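Local atomic coordinates of PrgA (Enterococcus faecalis, PDB entry 6Z9K), a protein that provides surface exclusion that protects enterococcal cells against unwanted conjugation, extending far outside the cell; this chain is its CAP domain. Residues Y151-G156 and K205-K211. Residues are numbered along the deposited sequence; the frame is centred on the assembly and turned at random.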
loop_
_atom_site.group_PDB
_atom_site.type_symbol
_atom_site.label_atom_id
_atom_site.label_comp_id
_atom_site.label_asym_id
_atom_site.label_seq_id
_atom_site.Cartn_x
_atom_site.Cartn_y
_atom_site.Cartn_z
ATOM N N TYR A 151 -1.021 -12.758 -4.943
ATOM C CA TYR A 151 -0.142 -13.153 -6.082
ATOM C C TYR A 151 0.627 -14.443 -5.736
ATOM O O TYR A 151 0.459 -14.952 -4.649
ATOM C CB TYR A 151 0.777 -11.993 -6.507
ATOM C CG TYR A 151 1.894 -11.688 -5.542
ATOM C CD1 TYR A 151 1.680 -10.947 -4.393
ATOM C CD2 TYR A 151 3.189 -12.060 -5.804
ATOM C CE1 TYR A 151 2.693 -10.674 -3.475
ATOM C CE2 TYR A 151 4.217 -11.777 -4.922
ATOM C CZ TYR A 151 3.984 -11.073 -3.751
ATOM O OH TYR A 151 4.998 -10.809 -2.852
ATOM N N GLU A 152 1.336 -15.017 -6.711
ATOM C CA GLU A 152 2.144 -16.264 -6.569
ATOM C C GLU A 152 3.547 -16.026 -7.127
ATOM O O GLU A 152 3.636 -15.287 -8.082
ATOM C CB GLU A 152 1.513 -17.436 -7.333
ATOM C CG GLU A 152 0.169 -17.889 -6.781
ATOM C CD GLU A 152 -1.017 -17.036 -7.207
ATOM O OE1 GLU A 152 -1.758 -16.547 -6.321
ATOM O OE2 GLU A 152 -1.205 -16.875 -8.409
ATOM N N THR A 153 4.567 -16.687 -6.565
ATOM C CA THR A 153 5.991 -16.613 -6.987
ATOM C C THR A 153 6.347 -17.894 -7.756
ATOM O O THR A 153 6.141 -18.962 -7.172
ATOM C CB THR A 153 6.918 -16.456 -5.774
ATOM O OG1 THR A 153 6.596 -17.389 -4.734
ATOM C CG2 THR A 153 6.837 -15.058 -5.189
ATOM N N GLU A 154 6.734 -17.787 -9.036
ATOM C CA GLU A 154 7.301 -18.923 -9.828
ATOM C C GLU A 154 8.808 -18.714 -9.832
ATOM O O GLU A 154 9.260 -17.765 -10.491
ATOM C CB GLU A 154 6.779 -18.953 -11.258
ATOM C CG GLU A 154 7.568 -19.912 -12.154
ATOM C CD GLU A 154 6.796 -20.552 -13.296
ATOM O OE1 GLU A 154 5.571 -20.297 -13.406
ATOM O OE2 GLU A 154 7.415 -21.318 -14.076
ATOM N N ASN A 155 9.538 -19.491 -9.041
ATOM C CA ASN A 155 11.009 -19.360 -8.979
ATOM C C ASN A 155 11.331 -17.987 -8.379
ATOM O O ASN A 155 12.328 -17.375 -8.781
ATOM C CB ASN A 155 11.596 -19.587 -10.370
ATOM C CG ASN A 155 13.058 -19.983 -10.384
ATOM O OD1 ASN A 155 13.687 -20.195 -9.347
ATOM N ND2 ASN A 155 13.606 -20.065 -11.580
ATOM N N GLY A 156 10.476 -17.526 -7.456
ATOM C CA GLY A 156 10.573 -16.209 -6.806
ATOM C C GLY A 156 10.196 -15.046 -7.720
ATOM O O GLY A 156 10.390 -13.896 -7.265
ATOM N N LYS A 205 10.357 -19.082 -2.563
ATOM C CA LYS A 205 10.537 -19.053 -4.030
ATOM C C LYS A 205 9.302 -19.633 -4.706
ATOM O O LYS A 205 8.932 -19.165 -5.812
ATOM C CB LYS A 205 11.772 -19.886 -4.397
ATOM C CG LYS A 205 13.074 -19.099 -4.462
ATOM C CD LYS A 205 13.552 -18.913 -5.895
ATOM C CE LYS A 205 15.018 -18.534 -6.012
ATOM N NZ LYS A 205 15.485 -18.692 -7.412
ATOM N N ASN A 206 8.720 -20.651 -4.078
ATOM C CA ASN A 206 7.562 -21.380 -4.619
ATOM C C ASN A 206 6.541 -21.320 -3.495
ATOM O O ASN A 206 6.693 -22.074 -2.502
ATOM C CB ASN A 206 7.984 -22.748 -5.169
ATOM C CG ASN A 206 9.000 -22.634 -6.298
ATOM O OD1 ASN A 206 8.686 -22.168 -7.397
ATOM N ND2 ASN A 206 10.224 -23.091 -6.063
ATOM N N SER A 207 5.662 -20.316 -3.583
ATOM C CA SER A 207 4.705 -19.949 -2.519
ATOM C C SER A 207 3.378 -19.638 -3.190
ATOM O O SER A 207 3.370 -18.932 -4.215
ATOM C CB SER A 207 5.202 -18.784 -1.705
ATOM O OG SER A 207 4.334 -18.518 -0.598
ATOM N N ILE A 208 2.313 -20.128 -2.578
ATOM C CA ILE A 208 0.933 -19.680 -2.903
ATOM C C ILE A 208 0.521 -18.626 -1.875
ATOM O O ILE A 208 -0.693 -18.274 -1.781
ATOM C CB ILE A 208 -0.016 -20.887 -2.986
ATOM C CG1 ILE A 208 -0.206 -21.580 -1.633
ATOM C CG2 ILE A 208 0.476 -21.828 -4.074
ATOM C CD1 ILE A 208 -1.199 -22.739 -1.683
ATOM N N SER A 209 1.504 -18.087 -1.150
ATOM C CA SER A 209 1.215 -17.200 -0.023
ATOM C C SER A 209 2.232 -16.067 0.094
ATOM O O SER A 209 2.478 -15.623 1.201
ATOM C CB SER A 209 1.254 -18.072 1.171
ATOM O OG SER A 209 2.571 -18.610 1.342
ATOM N N PRO A 210 2.794 -15.503 -0.998
ATOM C CA PRO A 210 3.703 -14.371 -0.837
ATOM C C PRO A 210 2.877 -13.147 -0.421
ATOM O O PRO A 210 1.624 -13.109 -0.549
ATOM C CB PRO A 210 4.395 -14.221 -2.178
ATOM C CG PRO A 210 3.342 -14.713 -3.151
ATOM C CD PRO A 210 2.563 -15.808 -2.422
ATOM N N LYS A 211 3.586 -12.179 0.150
ATOM C CA LYS A 211 2.984 -11.057 0.876
ATOM C C LYS A 211 3.372 -9.728 0.275
ATOM O O LYS A 211 4.443 -9.603 -0.347
ATOM C CB LYS A 211 3.541 -11.031 2.295
ATOM C CG LYS A 211 3.129 -12.223 3.134
ATOM C CD LYS A 211 3.975 -12.225 4.405
ATOM C CE LYS A 211 3.785 -13.478 5.179
ATOM N NZ LYS A 211 4.692 -13.533 6.343
HETATM O O HOH W 1 11.926 -21.754 -7.352
#
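Pro210 lies over one face of the Tyr151 ring: its CG sits 3.7 Å from the ring centroid and 17° off the normal, a CH-pi contact displaced toward the CE2 rim. With chi1 at 72°, the tyrosine CG stands between its own backbone N and carbonyl carbon, a rotation that carries the ring across to the proline. Its hydroxyl then donates to Lys211 O (OH to O 2.8 Å), an acceptor lying in the plane of the ring, although the donor stands 50° out of the carbonyl plane. Thr153 CG2 meets the same proline at CB, 4.0 Å away. In this CAP domain the contact joins two loops leading out of the outer strands 144-148 and 196-202 of the three-stranded antiparallel sheet, and helix 160-176 also touches Tyr151. At the far end Gly156 N donates to Lys205 O over 2.8 Å. The bond from Asn155 N to Asn206 OD1 is longer, at 3.3 Å, while Lys205 NZ donates to Asn155 OD1 (3.0 Å), the two side chains lying side by side. Between the two ends, Thr153 OG1 receives a weak, bent bond from Ser207 N and is also hydrogen-bonded to Glu204 O.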